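Local coordinates for BH2621 protein (Bacillus halodurans, PDB 2QML), which probably acts as a GNAT-fold N-acyltransferase, perhaps acylating the side-chain amine of a lysine during siderophore biosynthesis, at residues H104-H109 against Q132-E137; T142-P147 against L178-Q183; D30-L35 against I52-Y57; S37-E42 against M82-S87. All coordinates share one frame; numbering follows the deposited sequence. Where two conformers were deposited one is given.

Interaction 1: H104-H109 against Q132-E137; sequences HDQGIH and QQKFQE
The beta-alpha-beta unit at the heart of this GNAT fold is fastened where Lys134, in the last turn of helix 123-135, reaches Gln106 and Gly107 at the start of strand 106-112. The lysine chain bends twice near its end, chi3 placing CE and chi4 (63°) placing NZ, and the ammonium nitrogen comes to rest over the strand backbone. There NZ donates to the side-chain oxygen OE1 of Gln106 at 2.9 Å and to the carbonyl O of Gly107, also at 2.9 Å. A third bond, to Ser87 OG on the adjacent strand, completes the grip on this buried group, an environment consistent with a protonated lysine. Gln106 answers with its other amide atom: NE2 donates to Lys134 O over 3.1 Å, coming in 40° above the carbonyl plane, while Glu137 N reaches the same oxygen from the opposite face. The carboxamide thus pairs with both the side chain and the backbone of one residue, which fixes which way round it lies, and Thr140 OG1 is a further partner of NE2. Glu137 CB packs 3.6 Å from Gln106 NE2. On the apolar side, Ile108 CD1 touches Lys134 CD at 4.1 Å.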
# COMPACT_ATOMS: atom_id res chain seq x y z
N HIS A 104 8.73 -15.29 4.14
CA HIS A 104 9.05 -14.03 3.44
C HIS A 104 7.85 -13.36 2.80
O HIS A 104 8.00 -12.47 2.01
CB HIS A 104 10.13 -14.27 2.41
CG HIS A 104 11.41 -14.71 3.02
ND1 HIS A 104 11.76 -16.04 3.14
CD2 HIS A 104 12.38 -14.00 3.63
CE1 HIS A 104 12.92 -16.13 3.76
NE2 HIS A 104 13.32 -14.91 4.07
N ASP A 105 6.64 -13.77 3.17
CA ASP A 105 5.47 -13.10 2.67
C ASP A 105 5.49 -11.65 3.12
O ASP A 105 5.89 -11.35 4.23
CB ASP A 105 4.18 -13.75 3.19
CG ASP A 105 3.88 -15.12 2.59
OD1 ASP A 105 4.56 -15.57 1.66
OD2 ASP A 105 2.84 -15.69 3.03
N GLN A 106 4.98 -10.76 2.28
CA GLN A 106 4.90 -9.36 2.58
C GLN A 106 3.44 -8.91 2.47
O GLN A 106 2.58 -9.59 1.89
CB GLN A 106 5.79 -8.52 1.63
CG GLN A 106 7.28 -8.83 1.69
CD GLN A 106 8.01 -7.96 0.73
OE1 GLN A 106 7.67 -6.81 0.59
NE2 GLN A 106 9.02 -8.48 0.07
N GLY A 107 3.19 -7.74 3.03
CA GLY A 107 1.91 -7.07 2.95
C GLY A 107 2.00 -5.61 2.61
O GLY A 107 3.10 -5.04 2.60
N ILE A 108 0.85 -5.03 2.28
CA ILE A 108 0.79 -3.64 1.88
C ILE A 108 -0.45 -2.94 2.42
O ILE A 108 -1.56 -3.53 2.43
CB ILE A 108 0.88 -3.48 0.35
CG1 ILE A 108 1.14 -1.99 -0.04
CG2 ILE A 108 -0.34 -4.13 -0.39
CD1 ILE A 108 2.53 -1.46 0.40
N HIS A 109 -0.25 -1.76 2.96
CA HIS A 109 -1.33 -0.85 3.32
C HIS A 109 -1.13 0.40 2.47
O HIS A 109 0.02 0.78 2.21
CB HIS A 109 -1.38 -0.46 4.78
CG HIS A 109 -1.49 -1.60 5.73
ND1 HIS A 109 -2.62 -2.40 5.81
CD2 HIS A 109 -0.70 -1.96 6.76
CE1 HIS A 109 -2.47 -3.27 6.80
NE2 HIS A 109 -1.28 -3.07 7.34
N GLN A 132 6.00 -4.29 -7.63
CA GLN A 132 7.15 -4.77 -8.36
C GLN A 132 8.42 -4.65 -7.51
O GLN A 132 9.20 -5.60 -7.42
CB GLN A 132 7.27 -4.00 -9.70
CG GLN A 132 8.35 -4.53 -10.62
CD GLN A 132 8.11 -5.97 -11.03
OE1 GLN A 132 8.21 -6.92 -10.23
NE2 GLN A 132 7.76 -6.14 -12.30
N GLN A 133 8.60 -3.53 -6.82
CA GLN A 133 9.83 -3.36 -6.03
C GLN A 133 9.83 -4.23 -4.74
O GLN A 133 10.87 -4.64 -4.26
CB GLN A 133 10.10 -1.88 -5.74
CG GLN A 133 10.07 -0.91 -6.98
CD GLN A 133 10.46 -1.53 -8.38
OE1 GLN A 133 11.48 -2.26 -8.55
NE2 GLN A 133 9.64 -1.20 -9.35
N LYS A 134 8.67 -4.52 -4.19
CA LYS A 134 8.57 -5.45 -3.08
C LYS A 134 8.87 -6.87 -3.54
O LYS A 134 9.53 -7.62 -2.82
CB LYS A 134 7.19 -5.36 -2.45
CG LYS A 134 6.95 -4.10 -1.61
CD LYS A 134 5.48 -3.81 -1.28
CE LYS A 134 4.82 -4.88 -0.48
NZ LYS A 134 5.41 -5.06 0.83
N PHE A 135 8.41 -7.25 -4.73
CA PHE A 135 8.65 -8.60 -5.27
C PHE A 135 10.10 -8.85 -5.67
O PHE A 135 10.48 -10.00 -5.95
CB PHE A 135 7.73 -8.89 -6.46
CG PHE A 135 6.37 -9.47 -6.08
CD1 PHE A 135 6.28 -10.63 -5.32
CD2 PHE A 135 5.22 -8.91 -6.59
CE1 PHE A 135 5.04 -11.18 -5.04
CE2 PHE A 135 3.97 -9.45 -6.31
CZ PHE A 135 3.91 -10.61 -5.56
N GLN A 136 10.96 -7.82 -5.65
CA GLN A 136 12.35 -8.08 -5.95
C GLN A 136 13.09 -8.71 -4.78
O GLN A 136 14.25 -9.11 -4.94
CB GLN A 136 13.09 -6.81 -6.42
CG GLN A 136 12.44 -6.19 -7.59
CD GLN A 136 12.21 -7.14 -8.73
OE1 GLN A 136 13.11 -7.77 -9.23
NE2 GLN A 136 10.95 -7.29 -9.11
N GLU A 137 12.49 -8.77 -3.60
CA GLU A 137 13.05 -9.60 -2.51
C GLU A 137 13.06 -11.06 -3.01
O GLU A 137 12.03 -11.61 -3.32
CB GLU A 137 12.22 -9.40 -1.25
CG GLU A 137 12.59 -10.36 -0.15
CD GLU A 137 13.95 -10.07 0.45
OE1 GLU A 137 14.28 -8.88 0.59
OE2 GLU A 137 14.63 -11.05 0.81

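Interaction 2: T142-P147 against L178-Q183; sequences TIVAEP and LMKCEQ
Thr142 to Ala145 pair with Met179 to Glu182 as an antiparallel ladder in the C-terminal half of the GNAT sheet, the strand axes lying 4.6 Å apart at closest approach. Backbone hydrogen bonds come first. Ile143 and Cys181 form one hydrogen-bonded pair, with Cys181 N to Ile143 O at 2.7 Å and the reverse bond, Ile143 N to Cys181 O, nearly straight at 168°. Ala145 and Met179 form the second, Met179 N meeting Ala145 O at 2.8 Å. At the non-hydrogen-bonded position between them, a CA-H...O contact joins Val144 CA to Met179 O at 3.2 Å. The other edge of strand 142-145 pairs with the parallel strand 106-112; in GNAT relatives that use acyl-CoA, the cofactor lies where the two equivalent strands part.

Among polar side chains, Thr142 and Glu182 lie alongside one another with their ends on the same side, and Thr142 OG1 donates to Glu182 OE1. The spacing of 2.5 Å is unusually short and its exact value deserves caution. Glu182 also occupies the N-cap position of helix 183-194, but its side chain bends at chi2 (-49°) back to Thr142.

Apolar contacts divide between the two faces. On the face of Thr142 and Val144, the stem of Lys180 lies alongside Val144, its CG 3.9 Å from Val144 CG1, and its CB touches Thr142 CG2; Leu178 CD1 reaches Val144 CB. On the other face, beneath helix 152-160, selenomethionine Met179 crosses Pro147 at about a right angle, its SE lying 3.8 Å from Pro147 CG.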
# COMPACT_ATOMS: atom_id res chain seq x y z
N THR A 142 4.78 -14.11 -2.34
CA THR A 142 3.40 -13.72 -2.12
C THR A 142 3.33 -12.41 -1.40
O THR A 142 4.07 -12.18 -0.42
CB THR A 142 2.63 -14.80 -1.28
OG1 THR A 142 2.82 -16.09 -1.89
CG2 THR A 142 1.09 -14.43 -1.12
N ILE A 143 2.45 -11.52 -1.88
CA ILE A 143 2.13 -10.28 -1.19
C ILE A 143 0.63 -10.33 -0.85
O ILE A 143 -0.16 -10.71 -1.67
CB ILE A 143 2.46 -9.01 -1.99
CG1 ILE A 143 3.98 -8.91 -2.27
CG2 ILE A 143 2.01 -7.76 -1.24
CD1 ILE A 143 4.39 -7.82 -3.24
N VAL A 144 0.29 -9.95 0.38
CA VAL A 144 -1.08 -9.96 0.86
C VAL A 144 -1.57 -8.55 1.15
O VAL A 144 -0.81 -7.59 1.36
CB VAL A 144 -1.26 -10.85 2.12
CG1 VAL A 144 -0.74 -12.28 1.87
CG2 VAL A 144 -0.64 -10.19 3.39
N ALA A 145 -2.88 -8.43 1.13
CA ALA A 145 -3.61 -7.20 1.44
C ALA A 145 -4.89 -7.64 2.19
O ALA A 145 -5.40 -8.77 1.99
CB ALA A 145 -3.95 -6.47 0.21
N GLU A 146 -5.35 -6.77 3.09
CA GLU A 146 -6.58 -7.01 3.86
C GLU A 146 -7.44 -5.75 3.91
O GLU A 146 -7.75 -5.27 5.00
CB GLU A 146 -6.25 -7.61 5.26
CG GLU A 146 -5.00 -7.05 5.97
CD GLU A 146 -5.02 -5.53 6.04
OE1 GLU A 146 -4.71 -4.92 4.99
OE2 GLU A 146 -5.36 -4.92 7.11
N PRO A 147 -7.91 -5.27 2.73
CA PRO A 147 -8.78 -4.13 2.69
C PRO A 147 -10.03 -4.39 3.55
O PRO A 147 -10.48 -5.55 3.62
CB PRO A 147 -9.19 -4.05 1.21
CG PRO A 147 -8.95 -5.47 0.64
CD PRO A 147 -7.72 -5.89 1.38
N LEU A 178 -9.04 -10.82 3.31
CA LEU A 178 -7.66 -11.25 3.04
C LEU A 178 -7.56 -11.63 1.55
O LEU A 178 -8.37 -12.42 1.04
CB LEU A 178 -7.26 -12.39 3.96
CG LEU A 178 -5.88 -13.03 3.77
CD1 LEU A 178 -4.73 -12.02 3.97
CD2 LEU A 178 -5.68 -14.30 4.68
N MSE A 179 -6.56 -11.07 0.88
CA MSE A 179 -6.30 -11.29 -0.54
C MSE A 179 -4.82 -11.58 -0.70
O MSE A 179 -4.00 -10.98 0.02
CB MSE A 179 -6.67 -10.07 -1.36
CG MSE A 179 -8.07 -9.63 -1.10
SE MSE A 179 -8.54 -8.03 -2.11
CE MSE A 179 -8.85 -8.80 -3.88
N LYS A 180 -4.48 -12.50 -1.59
CA LYS A 180 -3.09 -12.88 -1.85
C LYS A 180 -2.74 -12.70 -3.31
O LYS A 180 -3.49 -13.08 -4.19
CB LYS A 180 -2.81 -14.33 -1.47
CG LYS A 180 -3.14 -14.67 -0.03
CD LYS A 180 -2.44 -15.94 0.53
CE LYS A 180 -2.69 -17.21 -0.19
NZ LYS A 180 -1.93 -18.31 0.51
N CYS A 181 -1.56 -12.12 -3.55
CA CYS A 181 -1.03 -11.94 -4.89
C CYS A 181 0.27 -12.74 -5.00
O CYS A 181 1.21 -12.46 -4.27
CB CYS A 181 -0.79 -10.49 -5.15
SG CYS A 181 -0.32 -10.18 -6.87
N GLU A 182 0.28 -13.74 -5.86
CA GLU A 182 1.43 -14.58 -6.13
C GLU A 182 2.29 -13.90 -7.19
O GLU A 182 1.78 -13.30 -8.14
CB GLU A 182 0.98 -15.95 -6.62
CG GLU A 182 0.05 -16.68 -5.71
CD GLU A 182 0.50 -16.74 -4.24
OE1 GLU A 182 1.72 -16.72 -3.99
OE2 GLU A 182 -0.37 -16.82 -3.34
N GLN A 183 3.59 -14.03 -7.07
CA GLN A 183 4.44 -13.29 -7.99
C GLN A 183 4.22 -13.60 -9.49
O GLN A 183 4.27 -12.66 -10.30
CB GLN A 183 5.94 -13.44 -7.66
CG GLN A 183 6.77 -12.38 -8.40
CD GLN A 183 8.25 -12.39 -8.07
OE1 GLN A 183 8.71 -13.21 -7.27
NE2 GLN A 183 9.01 -11.47 -8.70

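Interaction 3: D30-L35 against I52-Y57; sequences DDVDML and IPLVDY
In both Leu54 (chi1 -178°) and Tyr57 (chi1 -170°) CG stands anti to the backbone N, which sets it toward helix 32-38; Val32 has CG2 in the same anti position, and this methyl meets the outer atoms of both. The result is a helix-helix contact between the first turns of helices 32-38 and 54-65, the helical connection between strands 20-26 and 70-77, as between the first two core strands of GNAT folds. Each helix offers residues three apart, Val32 with Leu35 and Leu54 with Tyr57, so that one turn packs against one turn and 239 Å² of surface is buried.

The tyrosine ring is the centrepiece. Val32 CG2 lies at its edge, near the ring plane and 3.7 Å from Tyr57 CD2, the two side chains passing alongside with opposite headings. Farther out along the same flank, Leu35 CB sits 3.8 Å from Tyr57 CE2 and 3.5 Å from Tyr57 OH, so the leucine lies against the hydroxyl end, oblique to the ring. Leu61, one turn on from Tyr57, touches both Val32 and Leu35 and continues the apolar seam along helix 54-65.

Toward the outer margin the partners become mixed. Leu54 CD1 packs on Val32 CG2 at 4.1 Å, whereas its sister methyl turns to a carboxylate: Leu54 CD2 lies 3.5 Å from Asp33 OD1.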
# COMPACT_ATOMS: atom_id res chain seq x y z
N ASP A 30 9.28 15.20 9.11
CA ASP A 30 8.90 16.42 8.42
C ASP A 30 7.60 16.28 7.66
O ASP A 30 7.03 17.27 7.23
CB ASP A 30 9.97 16.86 7.41
CG ASP A 30 11.28 17.31 8.06
OD1 ASP A 30 11.27 17.74 9.25
OD2 ASP A 30 12.30 17.23 7.32
N ASP A 31 7.13 15.05 7.48
CA ASP A 31 5.90 14.80 6.76
C ASP A 31 4.68 14.77 7.65
O ASP A 31 3.59 14.60 7.12
CB ASP A 31 5.98 13.45 6.08
CG ASP A 31 7.11 13.36 5.09
OD1 ASP A 31 7.42 14.39 4.46
OD2 ASP A 31 7.65 12.24 4.96
N VAL A 32 4.85 15.03 8.94
CA VAL A 32 3.75 14.81 9.88
C VAL A 32 2.55 15.69 9.60
O VAL A 32 1.42 15.18 9.72
CB VAL A 32 4.22 14.91 11.37
CG1 VAL A 32 4.60 16.31 11.76
CG2 VAL A 32 3.09 14.35 12.29
N ASP A 33 2.73 16.96 9.28
CA ASP A 33 1.58 17.83 9.02
C ASP A 33 0.80 17.38 7.77
O ASP A 33 -0.44 17.38 7.76
CB ASP A 33 2.00 19.30 8.91
CG ASP A 33 2.72 19.80 10.16
OD1 ASP A 33 2.19 19.72 11.26
OD2 ASP A 33 3.85 20.27 10.03
N MSE A 34 1.52 17.04 6.72
CA MSE A 34 0.90 16.60 5.50
C MSE A 34 0.15 15.29 5.69
O MSE A 34 -0.99 15.16 5.27
CB MSE A 34 1.96 16.41 4.40
CG MSE A 34 1.41 15.88 3.10
SE MSE A 34 2.79 15.91 1.72
CE MSE A 34 3.93 14.53 2.33
N LEU A 35 0.78 14.34 6.34
CA LEU A 35 0.18 13.03 6.58
C LEU A 35 -1.06 13.18 7.50
O LEU A 35 -2.12 12.55 7.29
CB LEU A 35 1.20 12.04 7.13
CG LEU A 35 2.31 11.62 6.17
CD1 LEU A 35 3.25 10.67 6.88
CD2 LEU A 35 1.72 11.02 4.91
N ILE A 52 -7.08 12.07 14.29
CA ILE A 52 -6.73 12.38 15.66
C ILE A 52 -5.93 13.69 15.74
O ILE A 52 -5.42 14.18 14.69
CB ILE A 52 -5.92 11.16 16.27
CG1 ILE A 52 -4.59 10.94 15.57
CG2 ILE A 52 -6.81 9.91 16.21
CD1 ILE A 52 -3.73 9.80 16.14
N PRO A 53 -5.82 14.27 16.95
CA PRO A 53 -5.03 15.49 17.12
C PRO A 53 -3.60 15.31 16.62
O PRO A 53 -3.02 14.20 16.68
CB PRO A 53 -5.10 15.73 18.63
CG PRO A 53 -6.38 15.12 19.02
CD PRO A 53 -6.46 13.87 18.22
N LEU A 54 -3.07 16.40 16.06
CA LEU A 54 -1.70 16.43 15.54
C LEU A 54 -0.66 15.90 16.57
O LEU A 54 0.19 15.12 16.20
CB LEU A 54 -1.36 17.85 15.07
CG LEU A 54 0.03 18.01 14.45
CD1 LEU A 54 0.18 17.14 13.20
CD2 LEU A 54 0.30 19.48 14.18
N VAL A 55 -0.80 16.27 17.85
CA VAL A 55 0.12 15.82 18.89
C VAL A 55 0.17 14.29 18.97
O VAL A 55 1.23 13.69 19.10
CB VAL A 55 -0.21 16.49 20.29
CG1 VAL A 55 -1.56 16.04 20.87
CG2 VAL A 55 0.90 16.19 21.27
N ASP A 56 -0.99 13.66 18.87
CA ASP A 56 -1.08 12.21 18.92
C ASP A 56 -0.57 11.60 17.63
O ASP A 56 0.15 10.58 17.68
CB ASP A 56 -2.49 11.80 19.15
CG ASP A 56 -3.02 12.29 20.48
OD1 ASP A 56 -2.30 12.31 21.52
OD2 ASP A 56 -4.22 12.69 20.45
N TYR A 57 -0.97 12.17 16.49
CA TYR A 57 -0.50 11.66 15.21
C TYR A 57 1.03 11.68 15.16
O TYR A 57 1.62 10.72 14.69
CB TYR A 57 -1.15 12.37 13.97
CG TYR A 57 -0.79 11.60 12.72
CD1 TYR A 57 -1.36 10.36 12.44
CD2 TYR A 57 0.20 12.08 11.87
CE1 TYR A 57 -0.99 9.66 11.33
CE2 TYR A 57 0.60 11.37 10.78
CZ TYR A 57 0.00 10.16 10.52
OH TYR A 57 0.46 9.49 9.44

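Interaction 4: S37-E42 against M82-S87; sequences SWMHEE and MSYWES
Trp38 meets strand 80-89 with the benzene rim of its indole, presented to the backbone of Met82, Ser83 and Tyr84. Ser83 O lies at the ring edge, near the plane and 3.4 Å from Trp38 CZ3, while Met82 N approaches Trp38 CH2 obliquely at 3.7 Å. Tyr84 CB also lies in the plane of the indole at its edge, 4.0 Å from Trp38 CZ3. The indole therefore meets peptide atoms as well as a side chain, some at its edge and some obliquely.

Selenomethionine Met39 reaches the next part of the strand. Its chain bends at chi2 (-47°), which sets SE, and the terminal methyl then meets the phenol ring of Tyr84, CE lying 3.9 Å from Tyr84 CE2; the two side chains cross at about a right angle. Together these contacts join the end of helix 32-38, and the type I turn Trp38-Glu41 that overlaps it, to one face of the central GNAT sheet. Where the indole docks, the strand is irregular: a classic beta bulge sets Met82 and Ser83 together opposite Gly75.

Polar partners along the strand steady the rings. The Tyr84 hydroxyl donates to Glu86 OE2, on the anti lone pair of that oxygen; the 2.5 Å separation is unusually short and its exact value uncertain. Trp85 points to the other face, toward helix 123-135, and its NE1 donates to Ser83 OG at 2.8 Å, with the oxygen near the indole plane.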
# COMPACT_ATOMS: atom_id res chain seq x y z
N SER A 37 -3.03 15.75 7.70
CA SER A 37 -4.09 16.28 6.83
C SER A 37 -4.75 15.14 6.01
O SER A 37 -5.99 15.04 5.92
CB SER A 37 -3.53 17.35 5.91
OG SER A 37 -4.56 17.86 5.11
N TRP A 38 -3.94 14.26 5.45
CA TRP A 38 -4.49 13.13 4.70
C TRP A 38 -5.36 12.22 5.56
O TRP A 38 -6.41 11.74 5.09
CB TRP A 38 -3.40 12.27 4.03
CG TRP A 38 -2.54 13.02 3.05
CD1 TRP A 38 -2.78 14.24 2.54
CD2 TRP A 38 -1.39 12.53 2.36
NE1 TRP A 38 -1.80 14.60 1.63
CE2 TRP A 38 -0.95 13.56 1.48
CE3 TRP A 38 -0.70 11.33 2.37
CZ2 TRP A 38 0.17 13.42 0.68
CZ3 TRP A 38 0.43 11.22 1.58
CH2 TRP A 38 0.85 12.25 0.75
N MSE A 39 -4.94 11.99 6.82
CA MSE A 39 -5.68 11.20 7.78
C MSE A 39 -7.02 11.80 8.20
O MSE A 39 -7.82 11.11 8.82
CB MSE A 39 -4.83 10.93 9.03
CG MSE A 39 -3.69 9.97 8.76
SE MSE A 39 -4.13 8.32 7.75
CE MSE A 39 -2.41 7.37 7.91
N HIS A 40 -7.22 13.07 7.90
CA HIS A 40 -8.47 13.75 8.15
C HIS A 40 -9.36 13.81 6.89
O HIS A 40 -10.44 14.39 6.91
CB HIS A 40 -8.22 15.13 8.80
CG HIS A 40 -7.89 15.04 10.25
ND1 HIS A 40 -8.84 15.24 11.24
CD2 HIS A 40 -6.75 14.70 10.90
CE1 HIS A 40 -8.28 15.07 12.42
NE2 HIS A 40 -7.03 14.71 12.25
N GLU A 41 -8.94 13.22 5.78
CA GLU A 41 -9.79 13.22 4.59
C GLU A 41 -10.94 12.25 4.78
O GLU A 41 -10.75 11.12 5.28
CB GLU A 41 -8.97 12.81 3.36
CG GLU A 41 -7.94 13.85 2.93
CD GLU A 41 -8.53 15.06 2.26
OE1 GLU A 41 -9.70 15.01 1.80
OE2 GLU A 41 -7.82 16.07 2.21
N GLU A 42 -12.13 12.64 4.30
CA GLU A 42 -13.34 11.83 4.49
C GLU A 42 -13.24 10.47 3.84
O GLU A 42 -13.79 9.52 4.38
CB GLU A 42 -14.60 12.56 4.00
CG GLU A 42 -15.04 13.75 4.88
CD GLU A 42 -15.29 13.38 6.35
OE1 GLU A 42 -15.86 12.30 6.64
OE2 GLU A 42 -14.91 14.19 7.23
N MSE A 82 1.23 12.40 -2.91
CA MSE A 82 -0.24 12.21 -2.89
C MSE A 82 -0.72 10.84 -2.39
O MSE A 82 -1.89 10.53 -2.43
CB MSE A 82 -0.81 12.55 -4.28
CG MSE A 82 -0.05 11.98 -5.49
SE MSE A 82 0.16 10.06 -5.53
CE MSE A 82 -1.73 9.60 -5.88
N SER A 83 0.20 10.04 -1.86
CA SER A 83 -0.13 8.71 -1.37
C SER A 83 0.81 8.27 -0.25
O SER A 83 1.98 8.69 -0.16
CB SER A 83 -0.14 7.72 -2.54
OG SER A 83 1.11 7.64 -3.16
N TYR A 84 0.28 7.45 0.62
CA TYR A 84 0.99 6.94 1.79
C TYR A 84 0.89 5.42 1.74
O TYR A 84 -0.17 4.87 1.43
CB TYR A 84 0.43 7.57 3.09
CG TYR A 84 0.88 6.93 4.39
CD1 TYR A 84 2.11 7.26 4.99
CD2 TYR A 84 0.08 6.00 5.03
CE1 TYR A 84 2.50 6.69 6.19
CE2 TYR A 84 0.47 5.45 6.22
CZ TYR A 84 1.70 5.78 6.77
OH TYR A 84 2.08 5.22 7.96
N TRP A 85 1.99 4.79 2.12
CA TRP A 85 2.18 3.37 1.99
C TRP A 85 2.88 2.80 3.21
O TRP A 85 3.84 3.38 3.74
CB TRP A 85 3.02 3.04 0.71
CG TRP A 85 2.52 3.71 -0.51
CD1 TRP A 85 2.65 5.05 -0.83
CD2 TRP A 85 1.73 3.13 -1.53
NE1 TRP A 85 2.05 5.29 -1.97
CE2 TRP A 85 1.43 4.17 -2.45
CE3 TRP A 85 1.24 1.84 -1.79
CZ2 TRP A 85 0.67 3.97 -3.60
CZ3 TRP A 85 0.53 1.63 -2.94
CH2 TRP A 85 0.24 2.69 -3.83
N GLU A 86 2.38 1.66 3.69
CA GLU A 86 3.07 0.88 4.70
C GLU A 86 3.34 -0.48 4.05
O GLU A 86 2.45 -1.24 3.76
CB GLU A 86 2.26 0.78 5.99
CG GLU A 86 2.03 2.09 6.66
CD GLU A 86 1.09 2.02 7.86
OE1 GLU A 86 0.53 0.93 8.14
OE2 GLU A 86 0.92 3.08 8.53
N SER A 87 4.60 -0.77 3.86
CA SER A 87 5.12 -2.05 3.36
C SER A 87 5.64 -2.87 4.56
O SER A 87 6.48 -2.41 5.33
CB SER A 87 6.21 -1.78 2.34
OG SER A 87 6.83 -2.96 1.95

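In the fold
From the N terminus, interaction 3 closes first, folding helix 54-65 back on helix 32-38. Interaction 4 crosses it, opening at residues 37-42 before that loop has closed and ending on strand 80-89; the two touch through Leu35 with Tyr84, Met39 with Tyr57 and His40 with Ile52 O, and together they bind the helical layer to the sheet. Interaction 1 follows in series and returns helix 123-135 to strand 106-112, the neighbour of strand 80-89, with Ser87 linking it to interaction 4. Interaction 2 opens last, joining strand 142-145 to strand 175-182; Gln106 bonds to Thr142 and Val144 carry the sheet across from interaction 1. Interactions 2 and 3 lie on opposite sides of the chain's centre.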